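Local coordinates for DltD domain-containing protein (Beauveria bassiana, PDB 7D78) that is a thioesterase of the alpha/beta-hydrolase type that probably closes polyketide chains into medium-ring lactones, at residues 173-178 with 235-240; 28-33 with 42-47; 252-257 with 282-287. All coordinates share one frame; numbering follows the deposited sequence.

Interaction 1 (173-178 with 235-240); sequences LQLIRD and ALQTYQ
The amide of Gln-237 and the carboxylate of Asp-178 meet almost coplanar, their planes 17° apart, and the amide turns an N-H edge to the acid. CD2 of Leu-175 covers one face of that amide, 3.8 Å from its OE1. NE2 of Gln-237 donates to OD2 of Asp-178 over 2.7 Å, nearly straight and in the amide plane, reaching the anti lone pair of that oxygen. The same nitrogen also makes a weak bond of 3.3 Å to the backbone O of Leu-175, one turn earlier on helix 168-183. CG of Gln-237 sits beside its own backbone N (chi1 -73°) and the chain folds again at chi2, which swings the amide back toward the helix. A water bridges the same pair, donating to Asp-178 OD2 and accepting from Gln-237 N. Among the leucines, CD2 of Leu-175 packs on CG of Leu-236 at 4.0 Å and sets its methyl against the carbonyl O of Leu-236 at 3.3 Å. Its CD1 rests against the backbone of helix 238-244, 3.6 Å from Gln-240 N. Leu-236, pointing at helix 168-183, lays CD1 against the amide of Gln-174, 3.7 Å from its NE2, while its CD2 approaches CB of Asp-178 at 3.9 Å. Branched, flexible leucines suit the irregular surface between a helix and the type I beta turn, Ala-235 to Thr-238, that leads into helix 238-244. Putting a leucine in place of Gln-237 would probably leave Asp-178 OD2 without its straight amide donor and weaken the tie between helix and turn. Phe-189 N bonds to Asp-178 OD1. OD2 takes Gln-237 NE2, Gln-182 NE2 and the water, which probably favours the charged carboxylate in this buried place.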
# COMPACT_ATOMS: atom_id res chain seq x y z
N LEU A 173 0.31 9.64 -15.73
CA LEU A 173 0.02 11.03 -16.03
C LEU A 173 -1.45 11.36 -15.79
O LEU A 173 -1.78 12.41 -15.23
CB LEU A 173 0.41 11.33 -17.48
CG LEU A 173 0.26 12.79 -17.91
CD1 LEU A 173 1.03 13.73 -16.96
CD2 LEU A 173 0.73 12.93 -19.35
N GLN A 174 -2.34 10.46 -16.21
CA GLN A 174 -3.77 10.66 -16.01
C GLN A 174 -4.11 10.72 -14.53
O GLN A 174 -4.94 11.53 -14.10
CB GLN A 174 -4.54 9.52 -16.70
CG GLN A 174 -6.04 9.72 -16.93
CD GLN A 174 -6.69 8.46 -17.53
OE1 GLN A 174 -6.01 7.46 -17.74
NE2 GLN A 174 -7.99 8.52 -17.82
N LEU A 175 -3.48 9.86 -13.74
CA LEU A 175 -3.66 9.88 -12.29
C LEU A 175 -3.26 11.23 -11.71
O LEU A 175 -4.00 11.82 -10.91
CB LEU A 175 -2.84 8.75 -11.65
CG LEU A 175 -3.45 7.35 -11.81
CD1 LEU A 175 -2.44 6.27 -11.39
CD2 LEU A 175 -4.73 7.25 -10.97
N ILE A 176 -2.07 11.74 -12.08
CA ILE A 176 -1.63 13.02 -11.53
C ILE A 176 -2.61 14.13 -11.92
O ILE A 176 -2.96 15.01 -11.11
CB ILE A 176 -0.20 13.35 -11.99
CG1 ILE A 176 0.80 12.34 -11.41
CG2 ILE A 176 0.16 14.81 -11.60
CD1 ILE A 176 0.91 12.39 -9.88
N ARG A 177 -3.08 14.10 -13.17
CA ARG A 177 -4.03 15.12 -13.62
C ARG A 177 -5.36 15.03 -12.86
O ARG A 177 -5.96 16.06 -12.53
CB ARG A 177 -4.22 15.00 -15.13
CG ARG A 177 -2.96 15.46 -15.83
CD ARG A 177 -2.91 15.14 -17.30
NE ARG A 177 -1.80 15.85 -17.93
CZ ARG A 177 -1.42 15.66 -19.19
NH1 ARG A 177 -2.05 14.76 -19.94
NH2 ARG A 177 -0.41 16.36 -19.68
N ASP A 178 -5.81 13.82 -12.53
CA ASP A 178 -7.00 13.70 -11.70
C ASP A 178 -6.78 14.29 -10.30
O ASP A 178 -7.69 14.92 -9.74
CB ASP A 178 -7.44 12.24 -11.59
CG ASP A 178 -8.61 12.06 -10.62
OD1 ASP A 178 -9.68 12.67 -10.86
OD2 ASP A 178 -8.46 11.33 -9.62
N ALA A 235 -13.43 4.63 -9.34
CA ALA A 235 -12.58 5.81 -9.29
C ALA A 235 -11.27 5.52 -10.01
O ALA A 235 -10.64 4.48 -9.77
CB ALA A 235 -12.31 6.20 -7.84
N LEU A 236 -10.84 6.44 -10.88
CA LEU A 236 -9.54 6.31 -11.52
C LEU A 236 -8.41 6.10 -10.51
O LEU A 236 -7.45 5.37 -10.79
CB LEU A 236 -9.25 7.54 -12.39
CG LEU A 236 -8.00 7.47 -13.28
CD1 LEU A 236 -8.29 6.72 -14.62
CD2 LEU A 236 -7.47 8.87 -13.55
N GLN A 237 -8.52 6.71 -9.32
CA GLN A 237 -7.45 6.59 -8.33
C GLN A 237 -7.23 5.15 -7.89
O GLN A 237 -6.19 4.86 -7.27
CB GLN A 237 -7.74 7.47 -7.12
CG GLN A 237 -7.56 8.96 -7.39
CD GLN A 237 -6.16 9.30 -7.92
OE1 GLN A 237 -5.16 8.73 -7.49
NE2 GLN A 237 -6.09 10.25 -8.86
N THR A 238 -8.18 4.25 -8.16
CA THR A 238 -7.97 2.81 -8.02
C THR A 238 -6.63 2.42 -8.63
O THR A 238 -5.87 1.66 -8.03
CB THR A 238 -9.09 2.02 -8.72
OG1 THR A 238 -10.35 2.33 -8.10
CG2 THR A 238 -8.83 0.50 -8.67
N TYR A 239 -6.34 2.98 -9.80
CA TYR A 239 -5.12 2.61 -10.51
C TYR A 239 -3.87 3.05 -9.75
O TYR A 239 -2.81 2.44 -9.90
CB TYR A 239 -5.14 3.19 -11.91
CG TYR A 239 -6.29 2.67 -12.75
CD1 TYR A 239 -6.78 1.37 -12.58
CD2 TYR A 239 -6.89 3.47 -13.71
CE1 TYR A 239 -7.84 0.89 -13.37
CE2 TYR A 239 -7.94 3.01 -14.49
CZ TYR A 239 -8.41 1.73 -14.33
OH TYR A 239 -9.45 1.30 -15.12
N GLN A 240 -3.97 4.12 -8.96
CA GLN A 240 -2.85 4.49 -8.09
C GLN A 240 -2.62 3.43 -7.02
O GLN A 240 -1.47 3.04 -6.76
CB GLN A 240 -3.12 5.85 -7.45
CG GLN A 240 -2.05 6.30 -6.45
CD GLN A 240 -0.71 6.54 -7.12
OE1 GLN A 240 0.18 5.66 -7.12
NE2 GLN A 240 -0.54 7.71 -7.70
O HOH W 1 -10.34 9.21 -9.36

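Interaction 2 (28-33 with 42-47); sequences QVVECK and GRFYAV
Val-30 and Phe-44 form the close-packed side of this antiparallel hairpin pairing: they lie next to each other on one face of the sheet and point the same way, with CG2 of Val-30 3.5 Å from CB of Phe-44. In Val-30 that methyl is anti to the carbonyl carbon, while CG of Phe-44 is anti to its backbone N (chi1 -176°), which carries the ring away from the valine, so that CB does most of the touching. A beta-branched valine and a broad phenylalanine suit a face that packs against helix 103-118 and the loop after it. Beneath them the backbones are stitched by two hydrogen-bonded pairs. Gln-28 and Phe-44 exchange bonds both ways, Phe-44 N reaching Gln-28 O over 2.8 Å; Val-30 N gives to Gly-42 O at 3.0 Å, and Gly-42 N returns a more bent bond to Val-30 O. Val-29 and Arg-43 make the non-hydrogen-bonded pair between them, where Val-29 CA comes within 3.4 Å of Gly-42 O in a CA-H...O contact.

The other face is looser. There the side chain of Val-29 is exposed and comes no nearer than 4.0 Å, CG1 to Gly-42 O, and Arg-43 reaches along its own strand instead, NH1 donating to Tyr-45 OH at 3.0 Å with the hydroxyl at the guanidinium edge. Back on the Val-30 and Phe-44 face, the exposed Gln-28 leads its amide away from the partner strand.

Strand 28-33 is one of the two outermost strands of the main sheet in this chain, and 39-45 joins it to 81-86 through backbone bonds such as Arg-43 with Ile-84. Helix 103-118 packs on Val-30 through His-116 and Ile-117, while helix 68-77 lies against Tyr-45 on the other face.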
# COMPACT_ATOMS: atom_id res chain seq x y z
N GLN A 28 -29.09 -13.68 6.84
CA GLN A 28 -29.39 -12.45 7.56
C GLN A 28 -28.36 -11.40 7.17
O GLN A 28 -27.23 -11.74 6.78
CB GLN A 28 -29.35 -12.66 9.08
CG GLN A 28 -30.40 -13.65 9.56
CD GLN A 28 -31.78 -13.34 8.99
OE1 GLN A 28 -32.32 -12.25 9.20
NE2 GLN A 28 -32.34 -14.30 8.26
N VAL A 29 -28.75 -10.13 7.24
CA VAL A 29 -27.80 -9.05 7.00
C VAL A 29 -26.91 -8.93 8.23
O VAL A 29 -27.39 -8.88 9.36
CB VAL A 29 -28.54 -7.74 6.72
CG1 VAL A 29 -27.56 -6.58 6.73
CG2 VAL A 29 -29.25 -7.81 5.37
N VAL A 30 -25.60 -8.90 8.01
CA VAL A 30 -24.65 -8.76 9.10
C VAL A 30 -23.66 -7.66 8.73
O VAL A 30 -23.12 -7.66 7.61
CB VAL A 30 -23.93 -10.09 9.41
CG1 VAL A 30 -22.61 -9.85 10.17
CG2 VAL A 30 -24.85 -11.00 10.26
N GLU A 31 -23.46 -6.72 9.65
CA GLU A 31 -22.59 -5.57 9.45
C GLU A 31 -21.36 -5.70 10.34
O GLU A 31 -21.47 -6.12 11.49
CB GLU A 31 -23.33 -4.27 9.79
CG GLU A 31 -24.67 -4.18 9.09
CD GLU A 31 -25.32 -2.82 9.22
OE1 GLU A 31 -25.08 -2.15 10.24
OE2 GLU A 31 -26.07 -2.43 8.30
N CYS A 32 -20.19 -5.34 9.80
CA CYS A 32 -18.94 -5.37 10.54
C CYS A 32 -18.33 -3.97 10.52
O CYS A 32 -18.25 -3.34 9.46
CB CYS A 32 -17.93 -6.36 9.93
SG CYS A 32 -18.54 -8.03 9.59
N LYS A 33 -17.91 -3.49 11.69
CA LYS A 33 -17.29 -2.17 11.81
C LYS A 33 -15.78 -2.28 11.62
O LYS A 33 -15.16 -3.26 12.05
CB LYS A 33 -17.58 -1.55 13.18
CG LYS A 33 -19.01 -1.06 13.38
CD LYS A 33 -19.07 0.07 14.40
CE LYS A 33 -18.05 1.16 14.07
NZ LYS A 33 -18.19 2.37 14.93
N GLY A 42 -23.00 -7.28 4.55
CA GLY A 42 -23.01 -8.52 3.80
C GLY A 42 -24.12 -9.46 4.23
O GLY A 42 -24.90 -9.17 5.14
N ARG A 43 -24.18 -10.60 3.54
CA ARG A 43 -25.13 -11.67 3.84
C ARG A 43 -24.43 -12.74 4.67
O ARG A 43 -23.36 -13.22 4.28
CB ARG A 43 -25.66 -12.34 2.57
CG ARG A 43 -26.32 -11.43 1.56
CD ARG A 43 -26.76 -12.28 0.39
NE ARG A 43 -27.67 -11.58 -0.50
CZ ARG A 43 -28.36 -12.17 -1.48
NH1 ARG A 43 -28.24 -13.48 -1.67
NH2 ARG A 43 -29.17 -11.45 -2.24
N PHE A 44 -25.03 -13.10 5.80
CA PHE A 44 -24.50 -14.15 6.66
C PHE A 44 -25.44 -15.35 6.60
O PHE A 44 -26.61 -15.24 6.96
CB PHE A 44 -24.35 -13.66 8.10
CG PHE A 44 -23.72 -14.67 9.02
CD1 PHE A 44 -22.38 -15.00 8.87
CD2 PHE A 44 -24.46 -15.28 10.01
CE1 PHE A 44 -21.78 -15.92 9.70
CE2 PHE A 44 -23.87 -16.21 10.86
CZ PHE A 44 -22.52 -16.53 10.71
N TYR A 45 -24.92 -16.46 6.10
CA TYR A 45 -25.66 -17.72 5.99
C TYR A 45 -25.26 -18.58 7.19
O TYR A 45 -24.20 -19.21 7.18
CB TYR A 45 -25.33 -18.40 4.67
CG TYR A 45 -25.80 -17.68 3.41
CD1 TYR A 45 -25.14 -16.55 2.94
CD2 TYR A 45 -26.90 -18.15 2.68
CE1 TYR A 45 -25.55 -15.90 1.77
CE2 TYR A 45 -27.32 -17.50 1.52
CZ TYR A 45 -26.65 -16.38 1.07
OH TYR A 45 -27.06 -15.74 -0.08
N ALA A 46 -26.10 -18.60 8.22
CA ALA A 46 -25.78 -19.24 9.49
C ALA A 46 -26.07 -20.74 9.43
O ALA A 46 -26.90 -21.21 8.65
CB ALA A 46 -26.59 -18.62 10.63
N VAL A 47 -25.38 -21.50 10.28
CA VAL A 47 -25.71 -22.90 10.49
C VAL A 47 -26.20 -23.06 11.92
O VAL A 47 -25.95 -22.22 12.79
CB VAL A 47 -24.52 -23.84 10.21
CG1 VAL A 47 -24.02 -23.65 8.78
CG2 VAL A 47 -23.40 -23.61 11.23

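Interaction 3 (252-257 with 282-287); sequences KLVDKT and FPQTKK
An inverse gamma turn centred on Val-254, in the loop that leads from helix 247-251 into strand 259-264, meets the connection entering edge strand 286-291. Gln-284 ties the two together. Its NE2 gives one hydrogen bond to the backbone O of Thr-257 at 2.7 Å, with that oxygen in the amide plane, and a second to the backbone O of Val-254 at 3.1 Å, bent and arriving from above the carbonyl plane. Here CG lies between the backbone N and the carbonyl carbon (chi1 72°), and a further bend at chi2 brings the amide over the turn; a glutamine suits the place because one amide nitrogen can serve two carbonyls.

Phe-282 turns a ring edge to the loop. Its CD1 comes to 3.3 Å from Val-254 O, near the ring plane, and CE1 lies 4.1 Å from CB of Val-254. The rigid ring of Pro-283 sets its CG 3.9 Å from CB of Asp-255, at the more exposed border. On the outer side Lys-256 NZ forms a salt bridge with Asp-255 OD1 at 2.9 Å, and another with Asp-169 of the second subunit.

Two carbonyls of an irregular loop thus find their donor in a side chain, while the charges gather on the outer side, where the lysine links the loop to the dimer partner.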
# COMPACT_ATOMS: atom_id res chain seq x y z
N LYS A 252 4.27 -14.22 -0.70
CA LYS A 252 5.41 -14.96 -0.17
C LYS A 252 5.41 -14.99 1.35
O LYS A 252 6.01 -15.89 1.94
CB LYS A 252 6.72 -14.37 -0.70
CG LYS A 252 6.93 -14.58 -2.19
CD LYS A 252 7.97 -13.62 -2.74
CE LYS A 252 8.12 -13.76 -4.25
NZ LYS A 252 9.26 -12.93 -4.76
N LEU A 253 4.72 -14.04 2.00
CA LEU A 253 4.56 -14.09 3.45
C LEU A 253 3.57 -15.16 3.87
O LEU A 253 3.55 -15.54 5.04
CB LEU A 253 4.09 -12.73 3.98
CG LEU A 253 4.95 -11.53 3.59
CD1 LEU A 253 4.28 -10.25 4.02
CD2 LEU A 253 6.33 -11.65 4.20
N VAL A 254 2.73 -15.65 2.96
CA VAL A 254 1.79 -16.71 3.31
C VAL A 254 2.54 -18.03 3.23
O VAL A 254 2.55 -18.68 2.18
CB VAL A 254 0.55 -16.71 2.40
CG1 VAL A 254 -0.49 -17.68 2.93
CG2 VAL A 254 -0.03 -15.29 2.28
N ASP A 255 3.20 -18.41 4.33
CA ASP A 255 4.06 -19.59 4.34
C ASP A 255 3.60 -20.65 5.32
O ASP A 255 4.30 -21.65 5.50
CB ASP A 255 5.51 -19.18 4.62
CG ASP A 255 5.68 -18.48 5.97
OD1 ASP A 255 4.70 -18.31 6.72
OD2 ASP A 255 6.83 -18.08 6.27
N LYS A 256 2.44 -20.47 5.96
CA LYS A 256 1.91 -21.46 6.90
C LYS A 256 0.46 -21.82 6.59
O LYS A 256 0.01 -22.93 6.89
CB LYS A 256 1.98 -20.96 8.34
CG LYS A 256 3.34 -20.52 8.82
CD LYS A 256 3.16 -19.74 10.13
CE LYS A 256 4.43 -19.08 10.60
NZ LYS A 256 4.97 -18.13 9.60
N THR A 257 -0.28 -20.89 6.03
CA THR A 257 -1.72 -21.08 5.83
C THR A 257 -2.00 -22.09 4.73
O THR A 257 -1.62 -21.86 3.57
CB THR A 257 -2.35 -19.74 5.48
OG1 THR A 257 -1.93 -18.76 6.44
CG2 THR A 257 -3.88 -19.85 5.48
N PHE A 282 4.47 -21.66 -2.72
CA PHE A 282 3.99 -21.92 -1.37
C PHE A 282 4.70 -23.13 -0.77
O PHE A 282 4.71 -24.20 -1.39
CB PHE A 282 2.48 -22.16 -1.37
CG PHE A 282 1.65 -20.93 -1.66
CD1 PHE A 282 1.77 -19.79 -0.88
CD2 PHE A 282 0.72 -20.92 -2.69
CE1 PHE A 282 0.99 -18.65 -1.13
CE2 PHE A 282 -0.06 -19.79 -2.96
CZ PHE A 282 0.08 -18.66 -2.17
N PRO A 283 5.32 -23.01 0.41
CA PRO A 283 5.99 -24.17 1.02
C PRO A 283 5.07 -25.04 1.85
O PRO A 283 5.39 -26.21 2.10
CB PRO A 283 7.07 -23.52 1.90
CG PRO A 283 6.44 -22.20 2.31
CD PRO A 283 5.63 -21.75 1.12
N GLN A 284 3.92 -24.52 2.27
CA GLN A 284 3.06 -25.19 3.24
C GLN A 284 2.13 -26.18 2.55
O GLN A 284 2.19 -26.41 1.33
CB GLN A 284 2.27 -24.16 4.04
CG GLN A 284 1.15 -23.47 3.25
CD GLN A 284 1.62 -22.23 2.52
OE1 GLN A 284 2.73 -22.20 1.97
NE2 GLN A 284 0.77 -21.21 2.48
N THR A 285 1.22 -26.79 3.33
CA THR A 285 0.15 -27.62 2.79
C THR A 285 -0.66 -26.86 1.75
O THR A 285 -1.12 -25.74 2.00
CB THR A 285 -0.78 -28.06 3.93
OG1 THR A 285 -0.02 -28.76 4.92
CG2 THR A 285 -1.89 -28.94 3.41
N LYS A 286 -0.86 -27.47 0.58
CA LYS A 286 -1.51 -26.76 -0.51
C LYS A 286 -2.13 -27.74 -1.50
O LYS A 286 -1.77 -28.92 -1.54
CB LYS A 286 -0.52 -25.83 -1.24
CG LYS A 286 0.64 -26.55 -1.93
CD LYS A 286 1.60 -25.54 -2.55
CE LYS A 286 2.72 -26.22 -3.32
NZ LYS A 286 3.71 -25.24 -3.81
N LYS A 287 -3.06 -27.22 -2.30
CA LYS A 287 -3.74 -28.02 -3.31
C LYS A 287 -4.05 -27.14 -4.51
O LYS A 287 -4.50 -26.00 -4.36
CB LYS A 287 -5.05 -28.63 -2.79
CG LYS A 287 -5.79 -29.45 -3.86
CD LYS A 287 -7.02 -30.16 -3.30
CE LYS A 287 -7.75 -30.96 -4.39
NZ LYS A 287 -6.82 -31.93 -5.05

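In the fold
Along the chain, interaction 2 comes first, then interaction 1, then interaction 3, and none touches another. The centre of interaction 1 lies about 34 Å from the centre of each of the others, and the centres of interactions 2 and 3 are about 29 Å apart. Interactions 2 and 3 lie at the two margins of the eight-stranded mixed sheet of the alpha/beta-hydrolase core: interaction 2 within the hairpin that holds outermost strand 28-33, interaction 3 in the loops feeding strands 259-264 and 286-291. Interaction 1 stands apart from that sheet, in a helical region, joining helix 168-183 to the turn and helix around 235-244. Interactions 1 and 3 both touch the second subunit.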